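Local coordinates for protein putative NADH dehydrogenase/NAD(P)H nitroreductase (Parabacteroides distasonis, PDB 3M5K) that binds flavin mononucleotide and probably works as an FMN-dependent oxidoreductase of the nitroreductase family, at residues A[19-24]-A[71-76]; A[13-18]-A[108-113]. All coordinates share one frame; numbering follows the deposited sequence.

Interaction 1: A[19-24]-A[71-76]; sequences RKYKDR and ARMLKE. With FMN (flavin mononucleotide), chain C.
R19 meets M73, a selenomethionine, twice: its carbonyl O lies 3.5 Å from M73 CB, and farther out its CD touches M73 CE at 3.8 Å. The arginine chain runs extended from CG to NE and delivers the guanidinium edge-on to the flavin. NE donates to FMN O2 (2.8 Å, 165° at the hydrogen), while NH2 donates to FMN N1, which lies in the guanidinium plane (3.2 Å). Two parallel N-H donors suit this paired carbonyl and ring nitrogen, and a positive charge there would probably stabilise negative charge on the reduced flavin. M73, curled in the conformer given, brings its methyl CE up beside both R19 CD and FMN O2. Y21 follows, its flat ring packing here while its hydroxyl bonds V18 O: M73 CG lies at the ring edge, near its plane, 3.8 Å from Y21 OH, and R19 C is 3.8 Å above one face, offset toward the rim. E76 O sits at the ring edge, in plane. A water accepts from Y21 N and donates to E76 O. R19 and M73 thus line the pyrimidine end of the FMN pocket, with Y21 and E76 joining loop to turn behind them: a basic side chain at N1 and O2, consistent with the nitroreductase family.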
loop_
_atom_site.group_PDB
_atom_site.type_symbol
_atom_site.label_atom_id
_atom_site.label_comp_id
_atom_site.label_asym_id
_atom_site.label_seq_id
_atom_site.Cartn_x
_atom_site.Cartn_y
_atom_site.Cartn_z
ATOM N N ARG A 19 16.733 0.595 9.113
ATOM C CA ARG A 19 17.874 0.617 8.186
ATOM C C ARG A 19 19.177 -0.009 8.748
ATOM O O ARG A 19 20.206 0.012 8.061
ATOM C CB ARG A 19 18.126 2.047 7.755
ATOM C CG ARG A 19 16.898 2.707 7.054
ATOM C CD ARG A 19 17.232 4.074 6.482
ATOM N NE ARG A 19 16.120 4.676 5.756
ATOM C CZ ARG A 19 15.118 5.333 6.336
ATOM N NH1 ARG A 19 15.056 5.463 7.662
ATOM N NH2 ARG A 19 14.145 5.832 5.599
ATOM N N LYS A 20 19.111 -0.557 9.965
ATOM C CA LYS A 20 20.276 -1.223 10.624
ATOM C C LYS A 20 19.828 -2.532 11.223
ATOM O O LYS A 20 18.822 -2.583 11.918
ATOM C CB LYS A 20 20.877 -0.348 11.730
ATOM C CG LYS A 20 21.428 1.005 11.268
ATOM C CD LYS A 20 21.768 1.937 12.476
ATOM N N TYR A 21 20.565 -3.603 10.935
ATOM C CA TYR A 21 20.138 -4.962 11.261
ATOM C C TYR A 21 21.225 -5.725 12.051
ATOM O O TYR A 21 22.426 -5.424 11.940
ATOM C CB TYR A 21 19.789 -5.733 9.974
ATOM C CG TYR A 21 19.020 -4.860 8.998
ATOM C CD1 TYR A 21 17.673 -4.521 9.234
ATOM C CD2 TYR A 21 19.645 -4.328 7.877
ATOM C CE1 TYR A 21 16.977 -3.679 8.344
ATOM C CE2 TYR A 21 18.974 -3.481 6.993
ATOM C CZ TYR A 21 17.627 -3.160 7.230
ATOM O OH TYR A 21 17.011 -2.293 6.339
ATOM N N LYS A 22 20.782 -6.705 12.832
ATOM C CA LYS A 22 21.684 -7.695 13.404
ATOM C C LYS A 22 22.274 -8.524 12.291
ATOM O O LYS A 22 21.729 -8.607 11.198
ATOM C CB LYS A 22 20.930 -8.599 14.369
ATOM C CG LYS A 22 20.444 -7.847 15.559
ATOM C CD LYS A 22 19.823 -8.766 16.562
ATOM C CE LYS A 22 19.313 -7.989 17.778
ATOM N NZ LYS A 22 20.336 -7.031 18.322
ATOM N N ASP A 23 23.390 -9.174 12.568
ATOM C CA ASP A 23 24.064 -9.909 11.526
ATOM C C ASP A 23 23.299 -11.123 11.040
ATOM O O ASP A 23 23.447 -11.513 9.873
ATOM C CB ASP A 23 25.483 -10.319 11.962
ATOM C CG ASP A 23 26.167 -11.220 10.941
ATOM O OD1 ASP A 23 26.635 -10.719 9.900
ATOM O OD2 ASP A 23 26.218 -12.445 11.184
ATOM N N ARG A 24 22.473 -11.711 11.903
ATOM C CA ARG A 24 21.877 -13.008 11.602
ATOM C C ARG A 24 20.848 -12.983 10.466
ATOM O O ARG A 24 20.088 -12.026 10.344
ATOM C CB ARG A 24 21.253 -13.629 12.856
ATOM C CG ARG A 24 20.063 -12.900 13.476
ATOM C CD ARG A 24 19.338 -13.850 14.442
ATOM N NE ARG A 24 18.259 -13.218 15.205
ATOM C CZ ARG A 24 18.432 -12.391 16.233
ATOM N NH1 ARG A 24 19.651 -12.055 16.639
ATOM N NH2 ARG A 24 17.373 -11.879 16.850
ATOM N N ALA A 71 20.098 3.448 -0.737
ATOM C CA ALA A 71 19.936 2.055 -0.368
ATOM C C ALA A 71 21.287 1.440 0.002
ATOM O O ALA A 71 21.550 0.262 -0.235
ATOM C CB ALA A 71 19.227 1.267 -1.502
ATOM N N ARG A 72 22.136 2.227 0.661
ATOM C CA ARG A 72 23.487 1.740 0.986
ATOM C C ARG A 72 23.463 0.619 2.032
ATOM O O ARG A 72 24.418 -0.169 2.125
ATOM C CB ARG A 72 24.405 2.885 1.476
ATOM C CG ARG A 72 24.558 4.057 0.553
ATOM C CD ARG A 72 25.231 3.729 -0.750
ATOM N NE ARG A 72 25.609 4.971 -1.423
ATOM C CZ ARG A 72 25.788 5.124 -2.738
ATOM N NH1 ARG A 72 25.607 4.124 -3.585
ATOM N NH2 ARG A 72 26.126 6.320 -3.218
HETATM N N MSE A 73 22.370 0.549 2.793
HETATM C CA MSE A 73 22.164 -0.484 3.819
HETATM C C MSE A 73 22.085 -1.911 3.266
HETATM O O MSE A 73 22.220 -2.884 4.021
HETATM C CB MSE A 73 20.927 -0.161 4.680
HETATM C CG MSE A 73 19.568 -0.599 4.119
HETATM SE SE MSE A 73 19.080 0.458 2.581
HETATM C CE MSE A 73 18.537 2.066 3.538
ATOM N N LEU A 74 21.896 -2.043 1.954
ATOM C CA LEU A 74 21.932 -3.356 1.294
ATOM C C LEU A 74 23.262 -4.093 1.573
ATOM O O LEU A 74 23.312 -5.315 1.568
ATOM C CB LEU A 74 21.712 -3.238 -0.218
ATOM C CG LEU A 74 20.259 -2.976 -0.618
ATOM C CD1 LEU A 74 20.163 -2.574 -2.097
ATOM C CD2 LEU A 74 19.394 -4.198 -0.305
ATOM N N LYS A 75 24.330 -3.329 1.802
ATOM C CA LYS A 75 25.641 -3.916 2.147
ATOM C C LYS A 75 25.638 -4.564 3.520
ATOM O O LYS A 75 26.483 -5.424 3.798
ATOM C CB LYS A 75 26.733 -2.847 2.092
ATOM C CG LYS A 75 27.883 -3.268 1.235
ATOM C CD LYS A 75 28.817 -2.128 0.904
ATOM C CE LYS A 75 29.349 -2.268 -0.525
ATOM N NZ LYS A 75 30.300 -1.161 -0.801
ATOM N N GLU A 76 24.686 -4.154 4.364
ATOM C CA GLU A 76 24.603 -4.563 5.755
ATOM C C GLU A 76 23.434 -5.496 6.077
ATOM O O GLU A 76 23.057 -5.628 7.233
ATOM C CB GLU A 76 24.514 -3.321 6.656
ATOM C CG GLU A 76 25.559 -2.240 6.344
ATOM C CD GLU A 76 27.000 -2.758 6.401
ATOM O OE1 GLU A 76 27.270 -3.757 7.122
ATOM O OE2 GLU A 76 27.875 -2.161 5.714
HETATM N N1 FMN C . 13.966 5.161 2.504
HETATM C C2 FMN C . 15.301 5.053 2.136
HETATM O O2 FMN C . 16.193 4.908 2.981
HETATM N N3 FMN C . 15.651 5.096 0.805
HETATM C C4 FMN C . 14.736 5.284 -0.207
HETATM O O4 FMN C . 15.143 5.300 -1.358
HETATM C C4A FMN C . 13.379 5.414 0.140
HETATM N N5 FMN C . 12.402 5.637 -0.837
HETATM C C5A FMN C . 11.065 5.551 -0.463
HETATM C C6 FMN C . 10.100 5.570 -1.467
HETATM C C7 FMN C . 8.738 5.436 -1.180
HETATM C C7M FMN C . 7.810 5.456 -2.404
HETATM C C8 FMN C . 8.316 5.264 0.185
HETATM C C8M FMN C . 6.874 5.096 0.627
HETATM C C9 FMN C . 9.278 5.257 1.180
HETATM C C9A FMN C . 10.680 5.400 0.884
HETATM N N10 FMN C . 11.684 5.422 1.893
HETATM C C10 FMN C . 13.016 5.343 1.514
HETATM C "C1'" FMN C . 11.379 5.364 3.368
HETATM C "C2'" FMN C . 10.949 6.760 3.846
HETATM O "O2'" FMN C . 12.083 7.588 4.070
HETATM C "C3'" FMN C . 10.111 6.661 5.133
HETATM O "O3'" FMN C . 8.927 5.907 4.922
HETATM C "C4'" FMN C . 9.800 8.024 5.742
HETATM O "O4'" FMN C . 10.996 8.696 6.167
HETATM C "C5'" FMN C . 8.824 7.867 6.907
HETATM O "O5'" FMN C . 9.404 7.104 7.952
HETATM P P FMN C . 8.765 5.733 8.512
HETATM O O1P FMN C . 7.376 6.073 9.038
HETATM O O2P FMN C . 8.740 4.655 7.424
HETATM O O3P FMN C . 9.682 5.259 9.603
HETATM O O HOH W 1 22.992 -3.345 9.462
#

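Interaction 2: A[13-18]-A[108-113]; sequences LNRKSV and AAESMG. With FMN (flavin mononucleotide), chain C.
The R15 guanidinium turns its edge to the FMN phosphate, while R15 CB packs 4.3 Å from E110 CG. Phosphate oxygen O2P lies in the guanidinium plane, taking a bond from R15 NH1 (2.8 Å, 167°), while R15 NH2 reaches O1P by a more bent one. This is the phosphate site of the nitroreductase-type fold, set where the chain leaves helix 7-14 and passes the end of helix 94-111. R15 has CG anti to the backbone N (chi1 -176°) and then bends at chi2 and chi3, which carries the head away from E110 to the phosphate; NH2 also bonds A40 O of the second subunit. S17 is small enough to bring both backbone and hydroxyl to the anion: its N donates to O3P, and its OG donates to O2P at 2.6 Å. K161, also bonded to FMN, lies close by, its positive charge and that of R15 probably balanced by the phosphate. From the loop between R15 and S17, the long, bent K16 chain turns back toward E110, crossing it at about a right angle, while E110 OE1 lies 3.5 Å from R15 CA. An alanine in place of E110 would probably leave the K16 ammonium without its charged mate, held by N14 O alone of the two acceptors, and open a gap beside R15 CA. N14 O and E110 OE2, 3.4 Å apart, cannot bond each other, and a lysine suits the place because its ammonium bridges them: K16 NZ donates to N14 O at 3.0 Å and meets E110 OE2 on the syn side at 3.0 Å, 16° out of the carboxylate plane.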
loop_
_atom_site.group_PDB
_atom_site.type_symbol
_atom_site.label_atom_id
_atom_site.label_comp_id
_atom_site.label_asym_id
_atom_site.label_seq_id
_atom_site.Cartn_x
_atom_site.Cartn_y
_atom_site.Cartn_z
ATOM N N LEU A 13 0.318 1.452 13.461
ATOM C CA LEU A 13 0.796 2.699 14.066
ATOM C C LEU A 13 2.266 2.636 14.595
ATOM O O LEU A 13 2.931 3.663 14.720
ATOM C CB LEU A 13 -0.223 3.170 15.135
ATOM C CG LEU A 13 -1.619 3.533 14.605
ATOM C CD1 LEU A 13 -2.624 3.679 15.800
ATOM C CD2 LEU A 13 -1.665 4.792 13.656
ATOM N N ASN A 14 2.779 1.436 14.831
ATOM C CA ASN A 14 4.157 1.251 15.288
ATOM C C ASN A 14 5.184 0.926 14.212
ATOM O O ASN A 14 6.379 0.944 14.486
ATOM C CB ASN A 14 4.191 0.181 16.369
ATOM C CG ASN A 14 3.548 0.672 17.651
ATOM O OD1 ASN A 14 3.934 1.705 18.182
ATOM N ND2 ASN A 14 2.548 -0.033 18.118
ATOM N N ARG A 15 4.727 0.613 13.000
ATOM C CA ARG A 15 5.654 0.366 11.900
ATOM C C ARG A 15 6.608 1.573 11.701
ATOM O O ARG A 15 6.183 2.734 11.750
ATOM C CB ARG A 15 4.869 0.069 10.604
ATOM C CG ARG A 15 5.755 -0.301 9.395
ATOM C CD ARG A 15 5.190 0.271 8.038
ATOM N NE ARG A 15 4.929 1.697 8.154
ATOM C CZ ARG A 15 5.847 2.655 8.064
ATOM N NH1 ARG A 15 7.106 2.353 7.778
ATOM N NH2 ARG A 15 5.502 3.920 8.249
ATOM N N LYS A 16 7.896 1.302 11.489
ATOM C CA LYS A 16 8.844 2.334 11.081
ATOM C C LYS A 16 9.872 1.755 10.129
ATOM O O LYS A 16 10.037 0.554 10.070
ATOM C CB LYS A 16 9.561 2.955 12.291
ATOM C CG LYS A 16 10.566 2.010 13.031
ATOM C CD LYS A 16 9.976 1.566 14.366
ATOM C CE LYS A 16 9.516 0.215 14.329
ATOM N NZ LYS A 16 8.950 -0.148 15.616
ATOM N N SER A 17 10.538 2.628 9.377
ATOM C CA SER A 17 11.607 2.219 8.473
ATOM C C SER A 17 12.825 1.832 9.344
ATOM O O SER A 17 13.233 2.611 10.201
ATOM C CB SER A 17 11.946 3.343 7.513
ATOM O OG SER A 17 10.924 3.503 6.542
ATOM N N VAL A 18 13.328 0.621 9.167
ATOM C CA VAL A 18 14.499 0.139 9.888
ATOM C C VAL A 18 15.601 -0.063 8.867
ATOM O O VAL A 18 15.426 -0.780 7.858
ATOM C CB VAL A 18 14.190 -1.154 10.690
ATOM C CG1 VAL A 18 15.480 -1.715 11.367
ATOM C CG2 VAL A 18 13.064 -0.905 11.688
ATOM N N ALA A 108 3.674 -7.018 7.794
ATOM C CA ALA A 108 4.031 -8.396 8.137
ATOM C C ALA A 108 5.375 -8.440 8.868
ATOM O O ALA A 108 5.497 -9.089 9.909
ATOM C CB ALA A 108 4.026 -9.297 6.907
ATOM N N ALA A 109 6.383 -7.764 8.326
ATOM C CA ALA A 109 7.700 -7.684 8.959
ATOM C C ALA A 109 7.617 -7.154 10.388
ATOM O O ALA A 109 8.079 -7.809 11.326
ATOM C CB ALA A 109 8.677 -6.827 8.106
ATOM N N GLU A 110 7.031 -5.962 10.552
ATOM C CA GLU A 110 6.826 -5.388 11.873
ATOM C C GLU A 110 6.142 -6.377 12.819
ATOM O O GLU A 110 6.521 -6.460 13.997
ATOM C CB GLU A 110 6.024 -4.093 11.783
ATOM C CG GLU A 110 5.835 -3.342 13.106
ATOM C CD GLU A 110 7.095 -2.590 13.565
ATOM O OE1 GLU A 110 7.952 -2.176 12.739
ATOM O OE2 GLU A 110 7.175 -2.364 14.777
ATOM N N SER A 111 5.153 -7.114 12.327
ATOM C CA SER A 111 4.391 -8.039 13.151
ATOM C C SER A 111 5.186 -9.256 13.629
ATOM O O SER A 111 4.794 -9.892 14.600
ATOM C CB SER A 111 3.111 -8.501 12.440
ATOM O OG SER A 111 3.327 -9.597 11.561
HETATM N N MSE A 112 6.286 -9.563 12.947
HETATM C CA MSE A 112 7.117 -10.731 13.252
HETATM C C MSE A 112 8.439 -10.346 13.928
HETATM O O MSE A 112 9.351 -11.169 14.040
HETATM C CB MSE A 112 7.386 -11.520 11.972
HETATM C CG MSE A 112 6.239 -12.414 11.597
HETATM SE SE MSE A 112 6.583 -13.498 10.029
HETATM C CE MSE A 112 6.495 -12.028 8.744
ATOM N N GLY A 113 8.524 -9.106 14.387
ATOM C CA GLY A 113 9.729 -8.591 15.037
ATOM C C GLY A 113 10.872 -8.290 14.094
ATOM O O GLY A 113 12.007 -8.177 14.536
HETATM N N1 FMN C . 13.966 5.161 2.504
HETATM C C2 FMN C . 15.301 5.053 2.136
HETATM O O2 FMN C . 16.193 4.908 2.981
HETATM N N3 FMN C . 15.651 5.096 0.805
HETATM C C4 FMN C . 14.736 5.284 -0.207
HETATM O O4 FMN C . 15.143 5.300 -1.358
HETATM C C4A FMN C . 13.379 5.414 0.140
HETATM N N5 FMN C . 12.402 5.637 -0.837
HETATM C C5A FMN C . 11.065 5.551 -0.463
HETATM C C6 FMN C . 10.100 5.570 -1.467
HETATM C C7 FMN C . 8.738 5.436 -1.180
HETATM C C7M FMN C . 7.810 5.456 -2.404
HETATM C C8 FMN C . 8.316 5.264 0.185
HETATM C C8M FMN C . 6.874 5.096 0.627
HETATM C C9 FMN C . 9.278 5.257 1.180
HETATM C C9A FMN C . 10.680 5.400 0.884
HETATM N N10 FMN C . 11.684 5.422 1.893
HETATM C C10 FMN C . 13.016 5.343 1.514
HETATM C "C1'" FMN C . 11.379 5.364 3.368
HETATM C "C2'" FMN C . 10.949 6.760 3.846
HETATM O "O2'" FMN C . 12.083 7.588 4.070
HETATM C "C3'" FMN C . 10.111 6.661 5.133
HETATM O "O3'" FMN C . 8.927 5.907 4.922
HETATM C "C4'" FMN C . 9.800 8.024 5.742
HETATM O "O4'" FMN C . 10.996 8.696 6.167
HETATM C "C5'" FMN C . 8.824 7.867 6.907
HETATM O "O5'" FMN C . 9.404 7.104 7.952
HETATM P P FMN C . 8.765 5.733 8.512
HETATM O O1P FMN C . 7.376 6.073 9.038
HETATM O O2P FMN C . 8.740 4.655 7.424
HETATM O O3P FMN C . 9.682 5.259 9.603
#

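How the interactions relate
Residues 13-18 run directly into 19-24, so one continuous length of chain serves both contacts and follows FMN from phosphate to pyrimidine ring. Interaction 2 fixes the start of that length against helix 94-111 at the phosphate; interaction 1 holds its continuation against the 3-10 turn at the flavin. Their centres are 16 Å apart, and interaction 1 is nested within the chain loop that interaction 2 closes. The ligand joins them as well: R15 and S17 hold the phosphate while R19 holds O2 and N1. S43 of the second subunit also bonds FMN, placing the pocket at the dimer interface.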